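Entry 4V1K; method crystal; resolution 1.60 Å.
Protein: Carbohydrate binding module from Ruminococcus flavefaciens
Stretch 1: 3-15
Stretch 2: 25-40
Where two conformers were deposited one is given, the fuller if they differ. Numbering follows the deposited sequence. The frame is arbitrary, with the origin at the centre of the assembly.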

# COMPACT_ATOMS: atom_id res chain seq x y z
N SER A 3 -10.47 -17.64 -3.28
CA SER A 3 -9.24 -16.98 -3.77
C SER A 3 -8.30 -16.72 -2.58
O SER A 3 -8.75 -16.51 -1.46
N ASP A 4 -7.00 -16.73 -2.83
CA ASP A 4 -5.98 -16.41 -1.83
C ASP A 4 -5.23 -15.09 -2.07
O ASP A 4 -4.41 -14.67 -1.26
N GLY A 5 -5.53 -14.42 -3.18
CA GLY A 5 -4.95 -13.13 -3.44
C GLY A 5 -5.52 -12.45 -4.66
O GLY A 5 -6.07 -13.10 -5.55
N TYR A 6 -5.36 -11.14 -4.68
CA TYR A 6 -5.84 -10.30 -5.76
C TYR A 6 -4.73 -9.31 -6.11
O TYR A 6 -4.05 -8.77 -5.23
N THR A 7 -4.62 -8.99 -7.40
CA THR A 7 -3.63 -8.05 -7.87
C THR A 7 -4.25 -6.96 -8.76
O THR A 7 -5.16 -7.27 -9.56
N ILE A 8 -3.76 -5.72 -8.60
CA ILE A 8 -4.00 -4.67 -9.59
C ILE A 8 -2.68 -4.22 -10.22
O ILE A 8 -1.63 -4.29 -9.57
N LYS A 9 -2.77 -3.74 -11.47
CA LYS A 9 -1.59 -3.24 -12.21
C LYS A 9 -1.81 -1.78 -12.60
O LYS A 9 -2.25 -1.48 -13.73
N PRO A 10 -1.48 -0.85 -11.67
CA PRO A 10 -1.85 0.56 -11.97
C PRO A 10 -0.90 1.29 -12.91
O PRO A 10 -1.28 2.32 -13.46
N ASN A 11 0.32 0.78 -13.08
CA ASN A 11 1.35 1.45 -13.93
C ASN A 11 1.41 2.93 -13.60
O ASN A 11 1.31 3.81 -14.49
N LYS A 12 1.51 3.23 -12.31
CA LYS A 12 1.41 4.61 -11.86
C LYS A 12 2.78 5.22 -11.61
O LYS A 12 3.51 4.77 -10.72
N LYS A 13 3.11 6.25 -12.38
CA LYS A 13 4.39 7.00 -12.22
C LYS A 13 4.29 7.98 -11.04
O LYS A 13 3.32 8.77 -10.92
N VAL A 14 5.27 7.90 -10.17
CA VAL A 14 5.37 8.78 -9.00
C VAL A 14 6.71 9.53 -9.02
O VAL A 14 7.77 8.93 -9.21
N THR A 15 6.66 10.84 -8.80
CA THR A 15 7.88 11.66 -8.60
C THR A 15 7.80 12.14 -7.15
O THR A 15 6.98 13.01 -6.82
N MSE A 25 0.60 10.16 0.54
CA MSE A 25 -0.05 8.83 0.52
C MSE A 25 -0.80 8.63 -0.79
O MSE A 25 -1.64 9.45 -1.19
N ILE A 26 -0.50 7.53 -1.45
CA ILE A 26 -1.15 7.20 -2.73
C ILE A 26 -2.19 6.12 -2.50
O ILE A 26 -1.91 5.05 -1.95
N GLY A 27 -3.44 6.46 -2.88
CA GLY A 27 -4.59 5.62 -2.61
C GLY A 27 -5.03 4.71 -3.75
O GLY A 27 -4.96 5.10 -4.91
N PHE A 28 -5.50 3.51 -3.37
CA PHE A 28 -6.13 2.55 -4.28
C PHE A 28 -7.42 2.04 -3.67
O PHE A 28 -7.45 1.59 -2.52
N SER A 29 -8.51 2.17 -4.42
CA SER A 29 -9.82 1.72 -3.96
C SER A 29 -9.87 0.19 -3.90
O SER A 29 -9.50 -0.50 -4.86
N TYR A 30 -10.36 -0.36 -2.78
CA TYR A 30 -10.48 -1.82 -2.68
C TYR A 30 -11.39 -2.41 -3.78
O TYR A 30 -11.14 -3.54 -4.23
N LYS A 31 -12.39 -1.66 -4.23
CA LYS A 31 -13.26 -2.16 -5.27
C LYS A 31 -12.50 -2.50 -6.58
O LYS A 31 -12.95 -3.37 -7.37
N ASP A 32 -11.33 -1.87 -6.80
CA ASP A 32 -10.53 -2.15 -7.99
C ASP A 32 -9.95 -3.57 -7.98
O ASP A 32 -9.63 -4.12 -9.07
N PHE A 33 -9.83 -4.16 -6.79
CA PHE A 33 -9.29 -5.52 -6.66
C PHE A 33 -10.34 -6.61 -6.86
O PHE A 33 -9.99 -7.72 -7.26
N GLY A 34 -11.60 -6.33 -6.54
CA GLY A 34 -12.66 -7.33 -6.62
C GLY A 34 -12.82 -8.21 -5.39
O GLY A 34 -13.46 -9.25 -5.45
N ILE A 35 -12.20 -7.77 -4.28
CA ILE A 35 -12.25 -8.44 -2.98
C ILE A 35 -13.64 -8.48 -2.36
O ILE A 35 -14.38 -7.49 -2.42
N SER A 36 -14.00 -9.63 -1.78
CA SER A 36 -15.24 -9.79 -1.03
C SER A 36 -15.06 -9.38 0.44
O SER A 36 -13.97 -9.51 1.02
N SER A 37 -16.12 -8.92 1.06
CA SER A 37 -16.06 -8.54 2.47
C SER A 37 -15.93 -9.77 3.39
O SER A 37 -15.66 -9.62 4.57
N SER A 38 -16.08 -10.98 2.86
CA SER A 38 -15.82 -12.21 3.66
C SER A 38 -14.33 -12.49 3.86
O SER A 38 -13.96 -13.27 4.72
N GLU A 39 -13.49 -11.83 3.07
CA GLU A 39 -12.06 -12.15 3.02
C GLU A 39 -11.23 -11.28 3.99
O GLU A 39 -11.55 -10.14 4.20
N LYS A 40 -10.19 -11.88 4.61
CA LYS A 40 -9.29 -11.21 5.58
C LYS A 40 -7.91 -10.99 4.94
O LYS A 40 -7.28 -11.96 4.52

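Alternation along a β-strand sorts its side chains into two sets, and the carbohydrate binding module from Ruminococcus flavefaciens illustrates how a neighbouring segment exploits one of them. In strand 5-8, Tyr6 and Ile8 direct their CA-to-CB bonds toward the second stretch, whereas Thr7 points away. In strand 12-15, Lys12 and Val14 point toward it. Strand 25-29 answers with Ile26 and Phe28, separated by Gly27, which has no side chain to add. The contact buries 648 Å², both sides summed.

Most of this surface is apolar. Ile8, with chi1 p and chi2 t, reaches two aromatic rings through one methyl: its CD1 lies 3.8 Å from Phe28 CD1 and 3.6 Å from Phe33 CZ. Phe28 (chi1 m) is also met by Pro10, whose CG sits 3.7 Å from Phe28 CE1. Farther along, Val14, a t rotamer, places CG2 3.7 Å from CD1 of Ile26, which is m at chi1 and t at chi2. Lys12 joins this group through its aliphatic portion. Its first three chi angles are all t, and the extended chain carries Lys12 CE to 3.5 Å from Ile26 CG2, so a charged residue contributes carbon to the packing.

Ring faces provide a second kind of contact. Phe33 starts sideways from its CA, but its m chi1 brings the end of the ring nearer the first stretch. Ile8 CG2 then lies over one face, 3.9 Å from the Phe33 ring centroid and only 13° off the normal, a well-centred CH-pi contact. Tyr6 (chi1 m, chi2 -85°) receives the backbone in a similar way: Ile35 CA stands 4.1 Å from the Tyr6 ring centroid, over the face, while Tyr6 CE2 approaches Ile35 CB at 3.9 Å. Gly34 packs over the same ring; its phi/psi of 87/15 would jam a CB against the preceding carbonyl oxygen, which accounts for glycine here.

The polar contribution is compact. The Tyr6 hydroxyl donates a hydrogen bond from OH to Glu39 OE1 at 2.6 Å, with the acceptor near the plane of the ring. Glu39, m at chi1 and t at chi2, is held from its own stretch as well, because Ser36 N donates to Glu39 OE1 at 3.0 Å. One carboxylate oxygen thus serves both a local and a cross-stretch bond. The type I turn from Ser36 to Glu39, closed by Glu39 N to Ser36 O at 3.1 Å, brings these residues together. The general lesson is that apolar packing can cover most of an interface while a single shared acceptor ties its polar end.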

# COMPACT_ATOMS: atom_id res chain seq x y z
CB SER A 3 -9.65 -15.61 -4.39
OG SER A 3 -8.58 -14.85 -5.03
CB ASP A 4 -5.00 -17.57 -1.70
CG ASP A 4 -5.72 -18.86 -1.28
OD1 ASP A 4 -6.54 -18.81 -0.31
OD2 ASP A 4 -5.53 -19.92 -1.90
CB TYR A 6 -7.06 -9.49 -5.31
CG TYR A 6 -8.27 -10.27 -4.90
CD1 TYR A 6 -9.15 -10.69 -5.85
CD2 TYR A 6 -8.56 -10.50 -3.58
CE1 TYR A 6 -10.30 -11.39 -5.51
CE2 TYR A 6 -9.69 -11.20 -3.21
CZ TYR A 6 -10.56 -11.65 -4.20
OH TYR A 6 -11.70 -12.31 -3.87
CB THR A 7 -2.56 -8.81 -8.71
OG1 THR A 7 -1.91 -9.79 -7.89
CG2 THR A 7 -1.49 -7.84 -9.27
CB ILE A 8 -4.78 -3.44 -9.03
CG1 ILE A 8 -4.01 -2.77 -7.87
CG2 ILE A 8 -6.20 -3.84 -8.62
CD1 ILE A 8 -4.61 -1.46 -7.41
CB LYS A 9 -1.31 -4.11 -13.43
CG LYS A 9 -0.62 -5.44 -13.12
CD LYS A 9 -0.34 -6.19 -14.41
CE LYS A 9 0.82 -7.17 -14.32
NZ LYS A 9 0.42 -8.53 -13.85
CB PRO A 10 -1.85 1.24 -10.61
CG PRO A 10 -1.33 0.29 -9.63
CD PRO A 10 -1.04 -1.03 -10.28
CB ASN A 11 1.06 1.24 -15.43
CG ASN A 11 2.24 1.65 -16.32
OD1 ASN A 11 3.41 1.51 -15.96
ND2 ASN A 11 1.92 2.16 -17.52
CB LYS A 12 0.56 4.69 -10.61
CG LYS A 12 0.33 6.12 -10.13
CD LYS A 12 -0.58 6.16 -8.92
CE LYS A 12 -0.72 7.59 -8.40
NZ LYS A 12 -1.28 8.52 -9.42
CB LYS A 13 4.71 7.77 -13.50
CG LYS A 13 5.96 8.63 -13.42
CD LYS A 13 7.24 7.82 -13.35
CE LYS A 13 8.44 8.72 -13.10
NZ LYS A 13 8.59 9.85 -14.08
CB VAL A 14 5.27 7.98 -7.70
CG1 VAL A 14 5.29 8.91 -6.46
CG2 VAL A 14 3.99 7.18 -7.66
CB THR A 15 7.93 12.84 -9.58
OG1 THR A 15 7.92 12.35 -10.94
CG2 THR A 15 9.17 13.69 -9.36
CB MSE A 25 -1.02 8.62 1.69
CG MSE A 25 -0.35 8.82 3.04
SE MSE A 25 -1.29 8.07 4.57
CE MSE A 25 -0.56 6.26 4.50
CB ILE A 26 -0.14 6.75 -3.78
CG1 ILE A 26 0.88 7.88 -4.00
CG2 ILE A 26 -0.87 6.42 -5.06
CD1 ILE A 26 2.24 7.42 -4.46
CB PHE A 28 -5.19 1.39 -4.60
CG PHE A 28 -3.87 1.84 -5.13
CD1 PHE A 28 -3.72 2.10 -6.50
CD2 PHE A 28 -2.78 2.02 -4.28
CE1 PHE A 28 -2.52 2.53 -7.00
CE2 PHE A 28 -1.58 2.46 -4.80
CZ PHE A 28 -1.46 2.71 -6.15
CB SER A 29 -10.95 2.25 -4.87
OG SER A 29 -10.97 3.68 -4.98
CB TYR A 30 -10.99 -2.24 -1.31
CG TYR A 30 -9.93 -2.16 -0.22
CD1 TYR A 30 -8.77 -2.99 -0.25
CD2 TYR A 30 -10.10 -1.31 0.87
CE1 TYR A 30 -7.81 -2.93 0.77
CE2 TYR A 30 -9.15 -1.26 1.89
CZ TYR A 30 -8.01 -2.07 1.85
OH TYR A 30 -7.07 -2.03 2.88
CB LYS A 31 -14.42 -1.20 -5.53
CG LYS A 31 -14.04 0.12 -6.14
CD LYS A 31 -15.26 0.92 -6.56
CE LYS A 31 -14.95 2.41 -6.66
NZ LYS A 31 -16.20 3.21 -6.85
CB ASP A 32 -9.38 -1.16 -8.16
CG ASP A 32 -9.84 0.28 -8.51
OD1 ASP A 32 -11.03 0.59 -8.58
OD2 ASP A 32 -8.95 1.12 -8.73
CB PHE A 33 -8.68 -5.73 -5.27
CG PHE A 33 -7.45 -4.91 -4.99
CD1 PHE A 33 -7.56 -3.58 -4.56
CD2 PHE A 33 -6.18 -5.46 -5.14
CE1 PHE A 33 -6.43 -2.82 -4.31
CE2 PHE A 33 -5.05 -4.71 -4.85
CZ PHE A 33 -5.17 -3.39 -4.45
CB ILE A 35 -11.19 -7.84 -2.00
CG1 ILE A 35 -11.12 -8.61 -0.69
CG2 ILE A 35 -11.44 -6.37 -1.71
CD1 ILE A 35 -9.89 -8.30 0.13
CB SER A 36 -15.69 -11.28 -1.06
OG SER A 36 -16.71 -11.56 -0.11
CB SER A 37 -17.28 -7.69 2.84
OG SER A 37 -18.48 -8.42 2.70
CB SER A 38 -16.47 -13.43 2.99
OG SER A 38 -15.85 -13.74 1.76
CB GLU A 39 -11.60 -12.08 1.55
CG GLU A 39 -12.32 -13.15 0.72
CD GLU A 39 -12.11 -13.09 -0.75
OE1 GLU A 39 -12.22 -12.00 -1.36
OE2 GLU A 39 -11.90 -14.18 -1.31
CB LYS A 40 -9.12 -12.12 6.80
CG LYS A 40 -8.49 -11.50 8.04
CD LYS A 40 -9.54 -10.97 9.03
CE LYS A 40 -9.35 -11.53 10.45
NZ LYS A 40 -8.27 -10.89 11.26